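Probable dehydrogenase (Bordetella bronchiseptica, PDB 3MOI) probably catalyses the NAD(P)-dependent oxidation or reduction of a small substrate, as a member of the GFO/IDH/MocA oxidoreductase family. Local coordinates at the interface of chains A and B. Coordinates in Å, arbitrary orientation; residue numbers count along the deposited sequence, not the author numbering. Chains: chain A/B, Probable dehydrogenase.

The interface of chains A and B. Residues chain A 309-311, 322-326; chain B 234-236, 256-257, 260.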
ATOM      1  N   HIS A 309       5.334  -4.655 -18.234  1.00 40.31           N
ATOM      2  CA  HIS A 309       4.871  -3.722 -19.269  1.00 40.36           C
ATOM      3  C   HIS A 309       3.614  -2.940 -18.869  1.00 39.89           C
ATOM      4  O   HIS A 309       3.070  -2.197 -19.675  1.00 40.42           O
ATOM      5  CB  HIS A 309       4.739  -4.441 -20.645  1.00 40.38           C
ATOM      6  CG  HIS A 309       6.045  -5.002 -21.154  1.00 40.77           C
ATOM      7  ND1 HIS A 309       6.209  -6.326 -21.506  1.00 42.47           N
ATOM      8  CD2 HIS A 309       7.260  -4.426 -21.301  1.00 40.59           C
ATOM      9  CE1 HIS A 309       7.464  -6.534 -21.865  1.00 41.49           C
ATOM     10  NE2 HIS A 309       8.119  -5.395 -21.752  1.00 41.14           N
ATOM     11  N   ALA A 310       3.227  -3.002 -17.598  1.00 39.05           N
ATOM     12  CA  ALA A 310       2.025  -2.316 -17.165  1.00 38.77           C
ATOM     13  C   ALA A 310       1.804  -2.420 -15.666  1.00 38.63           C
ATOM     14  O   ALA A 310       2.316  -3.348 -15.051  1.00 39.01           O
ATOM     15  CB  ALA A 310       0.808  -2.920 -17.884  1.00 38.69           C
ATOM     16  N   ASP A 311       1.057  -1.467 -15.099  1.00 37.70           N
ATOM     17  CA  ASP A 311       0.405  -1.660 -13.827  1.00 38.31           C
ATOM     18  C   ASP A 311      -1.047  -1.966 -14.121  1.00 37.66           C
ATOM     19  O   ASP A 311      -1.611  -1.406 -15.060  1.00 37.34           O
ATOM     20  CB  ASP A 311       0.510  -0.437 -12.909  1.00 38.78           C
ATOM     21  CG  ASP A 311       1.968  -0.128 -12.506  1.00 42.47           C
ATOM     22  OD1 ASP A 311       2.828  -1.051 -12.528  1.00 44.59           O
ATOM     23  OD2 ASP A 311       2.270   1.059 -12.235  1.00 42.01           O
ATOM     24  N   TYR A 322      -2.569   0.335 -17.121  1.00 34.07           N
ATOM     25  CA  TYR A 322      -1.696   1.503 -17.322  1.00 33.61           C
ATOM     26  C   TYR A 322      -0.464   1.077 -18.058  1.00 33.85           C
ATOM     27  O   TYR A 322       0.475   0.597 -17.455  1.00 31.38           O
ATOM     28  CB  TYR A 322      -1.322   2.124 -15.990  1.00 32.96           C
ATOM     29  CG  TYR A 322      -2.524   2.670 -15.279  1.00 34.51           C
ATOM     30  CD1 TYR A 322      -2.934   4.011 -15.430  1.00 37.57           C
ATOM     31  CD2 TYR A 322      -3.301   1.846 -14.493  1.00 34.80           C
ATOM     32  CE1 TYR A 322      -4.089   4.493 -14.750  1.00 38.33           C
ATOM     33  CE2 TYR A 322      -4.417   2.320 -13.823  1.00 35.60           C
ATOM     34  CZ  TYR A 322      -4.811   3.613 -13.946  1.00 37.07           C
ATOM     35  OH  TYR A 322      -5.923   3.982 -13.238  1.00 39.25           O
ATOM     36  N   GLY A 323      -0.453   1.273 -19.379  1.00 35.27           N
ATOM     37  CA  GLY A 323       0.596   0.683 -20.198  1.00 36.51           C
ATOM     38  C   GLY A 323       1.691   1.652 -20.514  1.00 38.53           C
ATOM     39  O   GLY A 323       1.663   2.794 -20.081  1.00 37.19           O
ATOM     40  N   ASP A 324       2.661   1.163 -21.283  1.00 42.11           N
ATOM     41  CA  ASP A 324       3.717   1.982 -21.875  1.00 44.75           C
ATOM     42  C   ASP A 324       3.112   3.143 -22.687  1.00 45.76           C
ATOM     43  O   ASP A 324       3.670   4.227 -22.779  1.00 45.09           O
ATOM     44  CB  ASP A 324       4.598   1.105 -22.805  1.00 45.83           C
ATOM     45  CG  ASP A 324       5.603   0.204 -22.036  1.00 48.85           C
ATOM     46  OD1 ASP A 324       5.696   0.315 -20.796  1.00 51.72           O
ATOM     47  OD2 ASP A 324       6.296  -0.633 -22.678  1.00 52.81           O
ATOM     48  N   GLU A 325       1.954   2.878 -23.264  1.00 47.70           N
ATOM     49  CA  GLU A 325       1.363   3.747 -24.285  1.00 49.39           C
ATOM     50  C   GLU A 325       0.380   4.702 -23.644  1.00 49.00           C
ATOM     51  O   GLU A 325      -0.122   5.591 -24.330  1.00 48.74           O
ATOM     52  CB  GLU A 325       0.592   2.874 -25.298  1.00 50.62           C
ATOM     53  CG  GLU A 325       0.600   3.348 -26.718  1.00 54.04           C
ATOM     54  CD  GLU A 325       1.976   3.208 -27.360  1.00 57.99           C
ATOM     55  OE1 GLU A 325       2.037   3.055 -28.628  1.00 57.69           O
ATOM     56  OE2 GLU A 325       2.970   3.249 -26.572  1.00 55.80           O
ATOM     57  N   GLY A 326       0.089   4.490 -22.352  1.00 47.81           N
ATOM     58  CA  GLY A 326      -1.018   5.159 -21.677  1.00 47.20           C
ATOM     59  C   GLY A 326      -2.051   4.133 -21.229  1.00 46.81           C
ATOM     60  O   GLY A 326      -1.854   2.948 -21.395  1.00 47.19           O
TER
ATOM     61  N   ASP B 234       6.412   4.775 -15.070  1.00 36.42           N
ATOM     62  CA  ASP B 234       5.489   5.642 -15.791  1.00 36.48           C
ATOM     63  C   ASP B 234       4.219   4.911 -16.223  1.00 36.79           C
ATOM     64  O   ASP B 234       3.653   5.176 -17.324  1.00 35.44           O
ATOM     65  CB  ASP B 234       6.153   6.256 -17.027  1.00 36.49           C
ATOM     66  CG  ASP B 234       5.368   7.447 -17.575  1.00 38.46           C
ATOM     67  OD1 ASP B 234       5.819   8.024 -18.600  1.00 41.65           O
ATOM     68  OD2 ASP B 234       4.294   7.791 -16.984  1.00 39.38           O
ATOM     69  N   HIS B 235       3.762   3.996 -15.363  1.00 36.51           N
ATOM     70  CA  HIS B 235       2.534   3.267 -15.625  1.00 36.42           C
ATOM     71  C   HIS B 235       1.497   3.877 -14.712  1.00 36.72           C
ATOM     72  O   HIS B 235       1.055   4.973 -14.970  1.00 37.22           O
ATOM     73  CB  HIS B 235       2.742   1.800 -15.387  1.00 36.70           C
ATOM     74  CG  HIS B 235       3.600   1.147 -16.414  1.00 37.32           C
ATOM     75  ND1 HIS B 235       4.353   0.021 -16.144  1.00 37.41           N
ATOM     76  CD2 HIS B 235       3.830   1.459 -17.713  1.00 37.98           C
ATOM     77  CE1 HIS B 235       4.999  -0.342 -17.243  1.00 39.09           C
ATOM     78  NE2 HIS B 235       4.701   0.514 -18.208  1.00 39.15           N
ATOM     79  N   PHE B 236       1.088   3.222 -13.623  1.00 37.53           N
ATOM     80  CA  PHE B 236       0.087   3.859 -12.752  1.00 36.21           C
ATOM     81  C   PHE B 236       0.690   5.176 -12.277  1.00 36.16           C
ATOM     82  O   PHE B 236       1.922   5.312 -12.199  1.00 34.70           O
ATOM     83  CB  PHE B 236      -0.319   2.980 -11.576  1.00 35.69           C
ATOM     84  CG  PHE B 236      -1.357   3.618 -10.688  1.00 35.48           C
ATOM     85  CD1 PHE B 236      -2.568   4.008 -11.198  1.00 35.61           C
ATOM     86  CD2 PHE B 236      -1.108   3.867  -9.377  1.00 36.12           C
ATOM     87  CE1 PHE B 236      -3.514   4.603 -10.398  1.00 35.13           C
ATOM     88  CE2 PHE B 236      -2.054   4.479  -8.585  1.00 36.93           C
ATOM     89  CZ  PHE B 236      -3.261   4.836  -9.105  1.00 34.73           C
ATOM     90  N   HIS B 256      -0.007   9.719 -18.761  1.00 47.56           N
ATOM     91  CA  HIS B 256       0.570   8.422 -18.516  1.00 47.52           C
ATOM     92  C   HIS B 256       1.651   7.977 -19.521  1.00 47.84           C
ATOM     93  O   HIS B 256       2.747   7.584 -19.171  1.00 46.83           O
ATOM     94  CB  HIS B 256      -0.555   7.423 -18.390  1.00 47.75           C
ATOM     95  CG  HIS B 256      -1.546   7.775 -17.320  1.00 47.08           C
ATOM     96  ND1 HIS B 256      -1.502   7.234 -16.059  1.00 48.09           N
ATOM     97  CD2 HIS B 256      -2.612   8.605 -17.329  1.00 47.37           C
ATOM     98  CE1 HIS B 256      -2.498   7.708 -15.335  1.00 46.07           C
ATOM     99  NE2 HIS B 256      -3.194   8.535 -16.086  1.00 45.97           N
ATOM    100  N   GLY B 257       1.380   8.045 -20.791  1.00 49.63           N
ATOM    101  CA  GLY B 257       2.501   7.898 -21.747  1.00 50.93           C
ATOM    102  C   GLY B 257       3.712   8.770 -21.359  1.00 50.93           C
ATOM    103  O   GLY B 257       4.871   8.332 -21.375  1.00 50.85           O
ATOM    104  N   ARG B 260       7.972   8.509 -21.113  1.00 50.33           N
ATOM    105  CA  ARG B 260       8.392   7.480 -22.056  1.00 51.09           C
ATOM    106  C   ARG B 260       8.158   7.908 -23.541  1.00 51.46           C
ATOM    107  O   ARG B 260       8.985   7.612 -24.404  1.00 51.32           O
ATOM    108  CB  ARG B 260       7.676   6.153 -21.748  1.00 50.96           C
ATOM    109  CG  ARG B 260       8.121   5.003 -22.661  1.00 52.39           C
ATOM    110  CD  ARG B 260       7.216   3.748 -22.590  1.00 55.20           C
ATOM    111  NE  ARG B 260       7.505   2.952 -21.387  1.00 56.35           N
ATOM    112  CZ  ARG B 260       6.932   3.124 -20.196  1.00 55.32           C
ATOM    113  NH1 ARG B 260       5.985   4.055 -20.036  1.00 55.15           N
ATOM    114  NH2 ARG B 260       7.283   2.329 -19.171  1.00 53.69           N
TER
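This patch belongs to a two-fold symmetric interface between two copies of the protein, in which the turn and strand ends of a beta-hairpin of chain A, with the start of a neighbouring strand, meet two loops and the first turn of a helix of chain B; its twin recurs with the chains exchanged. If the dimer is the biological form, the patch would help fix how the subunits are set. Of the residues in this patch, B:His235 loses the most surface to the partner, 86 Å². With CG anti to its own carbonyl carbon (chi1 -71°), its imidazole reaches alongside A:Asp324, and B:His235 NE2 donates almost straight to A:Asp324 OD1, 2.8 Å away, in the ring plane and onto the anti lone pair of the carboxylate. A:Ala310 CA lies over one face of the B:His235 imidazole, 3.7 Å from its centroid. B:Arg260, its chain bent at chi3, brings its guanidinium obliquely against the same carboxylate, one face toward A:Asp324 CG. B:Arg260 NH2 forms a salt bridge to A:Asp324 OD1 at 3.0 Å without a well-aimed N-H, so the attraction is probably electrostatic rather than a directed hydrogen bond; this charge and the imidazole could together favour an ionised aspartate. A:Asp311 stands nearly perpendicular to the B:His235 ring, and A:Asp311 OD2 accepts the backbone N-H of B:Phe236 (N to OD2 2.8 Å) from above the carboxylate plane. Beyond it the B:Phe236 ring, CG anti to the backbone N (chi1 -179°), turns its CD1 edge onto a face of A:Tyr322, the planes 76° apart and B:Phe236 CD1 3.6 Å from A:Tyr322 CZ. B:His256 flanks the tyrosine, its CE1 3.6 Å from A:Tyr322 CE1. In the fold, chain A contributes strands 310-314 and 318-323, the turn after the latter and the start of strand 326-331, whereas chain B offers the loop after strand 225-231, the loop just before helix 258-265 and the first turn of that helix.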